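Local coordinates for protein DsbA-like disulfide oxidoreductase (Wolbachia endosymbiont of Drosophila melanogaster, PDB 6EEZ) that probably rearranges disulfide bonds in other proteins, acting as a homotrimeric, DsbA-like thiol-disulfide isomerase of the thioredoxin superfamily, at residues Leu79-Phe90 / Ile133-Ile144. Numbering follows the deposited sequence.
Sequences LKAAKSALAVYF and IKDNADKIEQMI
I140 and I144, one turn apart on helix 137-154, drop as knobs into holes on helix 76-91, a worked example of knobs-into-holes packing inside the helical portion of a DsbA-like thioredoxin fold. The axes of the short helical segments 79-90 and 137-144 come within 9.9 Å, with 122° between their N-to-C directions. I140 sits among K83, L86, A87 and F90: its CG2 presses on the K83 chain, 3.5 Å from CD, while CD1 reaches over the backbone at A87. I144 fills the next hole, its CD1 touching A82 CB at 3.9 Å and also meeting L79 and K83. Just before the kink at N136 that separates the two helices of 133-144, I133 adds CG1 against A87 CB.

One charged pair borders this apolar seam. K83, its chain bent at chi2 (-99°), lies over both isoleucines and carries NZ to E141 OE1, 2.8 Å away, in a salt bridge directed nearly along the C-O axis; E141 OE2 turns to N145 instead.

Sulfur meets ring near the C-terminal end of 79-90. Y89 CD2 lies over one face of the F90 ring. M143 reaches the same ring at its edge, a Met-aromatic contact with SD 3.5 Å from F90 CZ, while its CE rests 3.9 Å from L86 CD2.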
loop_
_atom_site.group_PDB
_atom_site.type_symbol
_atom_site.label_atom_id
_atom_site.label_comp_id
_atom_site.label_asym_id
_atom_site.label_seq_id
_atom_site.Cartn_x
_atom_site.Cartn_y
_atom_site.Cartn_z
ATOM N N LEU A 79 13.052 -1.031 -1.457
ATOM C CA LEU A 79 12.871 -2.444 -1.172
ATOM C C LEU A 79 13.077 -2.697 0.296
ATOM O O LEU A 79 12.344 -3.467 0.903
ATOM C CB LEU A 79 13.847 -3.292 -1.989
ATOM C CG LEU A 79 13.760 -4.810 -1.826
ATOM C CD1 LEU A 79 12.373 -5.324 -2.149
ATOM C CD2 LEU A 79 14.763 -5.497 -2.731
ATOM N N LYS A 80 14.089 -2.039 0.862
ATOM C CA LYS A 80 14.361 -2.105 2.294
ATOM C C LYS A 80 13.191 -1.598 3.120
ATOM O O LYS A 80 12.760 -2.252 4.066
ATOM C CB LYS A 80 15.596 -1.292 2.645
ATOM C CG LYS A 80 16.899 -1.915 2.237
ATOM C CD LYS A 80 18.014 -0.994 2.659
ATOM C CE LYS A 80 19.388 -1.567 2.387
ATOM N NZ LYS A 80 20.402 -0.531 2.665
ATOM N N ALA A 81 12.687 -0.424 2.766
ATOM C CA ALA A 81 11.604 0.169 3.523
ATOM C C ALA A 81 10.346 -0.684 3.350
ATOM O O ALA A 81 9.595 -0.895 4.299
ATOM C CB ALA A 81 11.368 1.607 3.094
ATOM N N ALA A 82 10.159 -1.242 2.161
ATOM C CA ALA A 82 9.016 -2.110 1.934
ATOM C C ALA A 82 9.131 -3.363 2.792
ATOM O O ALA A 82 8.172 -3.738 3.462
ATOM C CB ALA A 82 8.889 -2.485 0.459
ATOM N N LYS A 83 10.295 -4.001 2.770
ATOM C CA LYS A 83 10.515 -5.224 3.533
ATOM C C LYS A 83 10.326 -4.993 5.037
ATOM O O LYS A 83 9.794 -5.841 5.760
ATOM C CB LYS A 83 11.931 -5.772 3.295
ATOM C CG LYS A 83 12.236 -6.264 1.872
ATOM C CD LYS A 83 12.113 -7.777 1.756
ATOM C CE LYS A 83 12.499 -8.287 0.370
ATOM N NZ LYS A 83 13.346 -9.513 0.431
ATOM N N SER A 84 10.792 -3.839 5.497
ATOM C CA SER A 84 10.739 -3.490 6.906
ATOM C C SER A 84 9.276 -3.291 7.322
ATOM O O SER A 84 8.845 -3.760 8.383
ATOM C CB SER A 84 11.582 -2.228 7.160
ATOM O OG SER A 84 12.937 -2.399 6.731
ATOM N N ALA A 85 8.510 -2.632 6.460
ATOM C CA ALA A 85 7.090 -2.412 6.697
ATOM C C ALA A 85 6.371 -3.722 6.968
ATOM O O ALA A 85 5.637 -3.850 7.947
ATOM C CB ALA A 85 6.459 -1.706 5.519
ATOM N N LEU A 86 6.576 -4.710 6.113
ATOM C CA LEU A 86 5.902 -5.977 6.330
ATOM C C LEU A 86 6.492 -6.709 7.542
ATOM O O LEU A 86 5.801 -7.496 8.171
ATOM C CB LEU A 86 5.973 -6.847 5.081
ATOM C CG LEU A 86 5.095 -6.348 3.936
ATOM C CD1 LEU A 86 5.307 -7.170 2.662
ATOM C CD2 LEU A 86 3.643 -6.412 4.356
ATOM N N ALA A 87 7.749 -6.438 7.890
ATOM C CA ALA A 87 8.355 -7.099 9.041
ATOM C C ALA A 87 7.670 -6.629 10.327
ATOM O O ALA A 87 7.536 -7.385 11.290
ATOM C CB ALA A 87 9.836 -6.833 9.102
ATOM N N VAL A 88 7.232 -5.376 10.311
ATOM C CA VAL A 88 6.422 -4.807 11.378
ATOM C C VAL A 88 5.009 -5.409 11.388
ATOM O O VAL A 88 4.474 -5.769 12.436
ATOM C CB VAL A 88 6.344 -3.266 11.224
ATOM C CG1 VAL A 88 5.242 -2.666 12.097
ATOM C CG2 VAL A 88 7.689 -2.648 11.542
ATOM N N TYR A 89 4.401 -5.496 10.214
ATOM C CA TYR A 89 3.066 -6.061 10.068
ATOM C C TYR A 89 2.925 -7.417 10.746
ATOM O O TYR A 89 1.954 -7.676 11.455
ATOM C CB TYR A 89 2.726 -6.190 8.583
ATOM C CG TYR A 89 1.464 -6.949 8.278
ATOM C CD1 TYR A 89 0.218 -6.370 8.466
ATOM C CD2 TYR A 89 1.521 -8.236 7.761
ATOM C CE1 TYR A 89 -0.945 -7.054 8.161
ATOM C CE2 TYR A 89 0.360 -8.936 7.448
ATOM C CZ TYR A 89 -0.872 -8.340 7.649
ATOM O OH TYR A 89 -2.020 -9.045 7.347
ATOM N N PHE A 90 3.899 -8.283 10.524
ATOM C CA PHE A 90 3.809 -9.627 11.040
ATOM C C PHE A 90 4.074 -9.707 12.535
ATOM O O PHE A 90 3.644 -10.663 13.176
ATOM C CB PHE A 90 4.761 -10.531 10.270
ATOM C CG PHE A 90 4.235 -10.919 8.920
ATOM C CD1 PHE A 90 3.163 -11.803 8.808
ATOM C CD2 PHE A 90 4.781 -10.384 7.772
ATOM C CE1 PHE A 90 2.659 -12.158 7.560
ATOM C CE2 PHE A 90 4.285 -10.740 6.506
ATOM C CZ PHE A 90 3.223 -11.621 6.405
ATOM N N ILE A 133 12.271 -9.769 10.440
ATOM C CA ILE A 133 12.905 -9.724 9.132
ATOM C C ILE A 133 13.341 -11.123 8.706
ATOM O O ILE A 133 13.045 -11.569 7.599
ATOM C CB ILE A 133 14.135 -8.770 9.133
ATOM C CG1 ILE A 133 13.671 -7.309 9.163
ATOM C CG2 ILE A 133 15.031 -9.012 7.905
ATOM C CD1 ILE A 133 14.793 -6.310 9.257
ATOM N N LYS A 134 14.033 -11.815 9.603
ATOM C CA LYS A 134 14.682 -13.066 9.249
ATOM C C LYS A 134 13.682 -14.212 9.212
ATOM O O LYS A 134 13.663 -14.995 8.264
ATOM C CB LYS A 134 15.809 -13.384 10.238
ATOM C CG LYS A 134 16.828 -12.259 10.421
ATOM C CD LYS A 134 17.652 -12.006 9.168
ATOM C CE LYS A 134 18.410 -10.695 9.284
ATOM N NZ LYS A 134 19.260 -10.645 10.508
ATOM N N ASP A 135 12.854 -14.309 10.245
ATOM C CA ASP A 135 11.912 -15.414 10.361
ATOM C C ASP A 135 10.904 -15.422 9.219
ATOM O O ASP A 135 10.547 -16.490 8.721
ATOM C CB ASP A 135 11.148 -15.355 11.684
ATOM C CG ASP A 135 12.017 -15.654 12.885
ATOM O OD1 ASP A 135 13.182 -16.055 12.697
ATOM O OD2 ASP A 135 11.521 -15.499 14.024
ATOM N N ASN A 136 10.432 -14.238 8.824
ATOM C CA ASN A 136 9.400 -14.115 7.785
ATOM C C ASN A 136 9.947 -13.726 6.406
ATOM O O ASN A 136 9.215 -13.201 5.563
ATOM C CB ASN A 136 8.351 -13.087 8.223
ATOM C CG ASN A 136 7.736 -13.430 9.561
ATOM O OD1 ASN A 136 7.945 -12.724 10.557
ATOM N ND2 ASN A 136 6.995 -14.537 9.606
ATOM N N ALA A 137 11.228 -13.998 6.176
ATOM C CA ALA A 137 11.909 -13.513 4.977
ATOM C C ALA A 137 11.256 -14.074 3.714
ATOM O O ALA A 137 10.915 -13.312 2.808
ATOM C CB ALA A 137 13.377 -13.866 5.026
ATOM N N ASP A 138 11.062 -15.391 3.664
ATOM C CA ASP A 138 10.407 -16.014 2.510
ATOM C C ASP A 138 9.043 -15.399 2.214
ATOM O O ASP A 138 8.701 -15.187 1.056
ATOM C CB ASP A 138 10.223 -17.517 2.720
ATOM C CG ASP A 138 11.524 -18.264 2.750
ATOM O OD1 ASP A 138 12.567 -17.625 2.493
ATOM O OD2 ASP A 138 11.503 -19.491 3.017
ATOM N N LYS A 139 8.254 -15.118 3.251
ATOM C CA LYS A 139 6.876 -14.705 3.030
ATOM C C LYS A 139 6.815 -13.251 2.615
ATOM O O LYS A 139 5.994 -12.872 1.789
ATOM C CB LYS A 139 6.027 -14.925 4.265
ATOM C CG LYS A 139 4.569 -14.601 4.039
ATOM C CD LYS A 139 3.676 -15.751 4.477
ATOM C CE LYS A 139 3.723 -16.910 3.485
ATOM N NZ LYS A 139 2.993 -18.097 4.003
ATOM N N ILE A 140 7.688 -12.437 3.191
ATOM C CA ILE A 140 7.796 -11.042 2.790
ATOM C C ILE A 140 8.243 -10.962 1.329
ATOM O O ILE A 140 7.713 -10.178 0.549
ATOM C CB ILE A 140 8.800 -10.276 3.676
ATOM C CG1 ILE A 140 8.271 -10.201 5.113
ATOM C CG2 ILE A 140 9.052 -8.883 3.112
ATOM C CD1 ILE A 140 9.302 -9.775 6.129
ATOM N N GLU A 141 9.247 -11.761 0.986
ATOM C CA GLU A 141 9.774 -11.786 -0.362
ATOM C C GLU A 141 8.650 -12.173 -1.330
ATOM O O GLU A 141 8.455 -11.525 -2.349
ATOM C CB GLU A 141 10.954 -12.763 -0.452
ATOM C CG GLU A 141 11.426 -13.081 -1.877
ATOM C CD GLU A 141 12.086 -11.888 -2.566
ATOM O OE1 GLU A 141 12.406 -10.892 -1.874
ATOM O OE2 GLU A 141 12.307 -11.955 -3.797
ATOM N N GLN A 142 7.903 -13.217 -0.977
ATOM C CA GLN A 142 6.788 -13.701 -1.787
ATOM C C GLN A 142 5.734 -12.628 -1.991
ATOM O O GLN A 142 5.235 -12.446 -3.111
ATOM C CB GLN A 142 6.150 -14.933 -1.140
ATOM C CG GLN A 142 5.144 -15.640 -2.017
ATOM C CD GLN A 142 4.562 -16.884 -1.364
ATOM O OE1 GLN A 142 3.593 -16.795 -0.613
ATOM N NE2 GLN A 142 5.147 -18.056 -1.653
ATOM N N MET A 143 5.408 -11.913 -0.915
ATOM C CA MET A 143 4.360 -10.890 -0.981
ATOM C C MET A 143 4.771 -9.727 -1.867
ATOM O O MET A 143 3.944 -9.167 -2.579
ATOM C CB MET A 143 4.005 -10.375 0.420
ATOM C CG MET A 143 3.208 -11.360 1.268
ATOM S SD MET A 143 3.021 -10.830 2.998
ATOM C CE MET A 143 1.843 -9.497 2.796
ATOM N N ILE A 144 6.041 -9.351 -1.819
ATOM C CA ILE A 144 6.503 -8.205 -2.587
ATOM C C ILE A 144 6.591 -8.589 -4.064
ATOM O O ILE A 144 6.249 -7.801 -4.944
ATOM C CB ILE A 144 7.858 -7.693 -2.072
ATOM C CG1 ILE A 144 7.638 -6.902 -0.776
ATOM C CG2 ILE A 144 8.561 -6.831 -3.131
ATOM C CD1 ILE A 144 8.878 -6.339 -0.163
#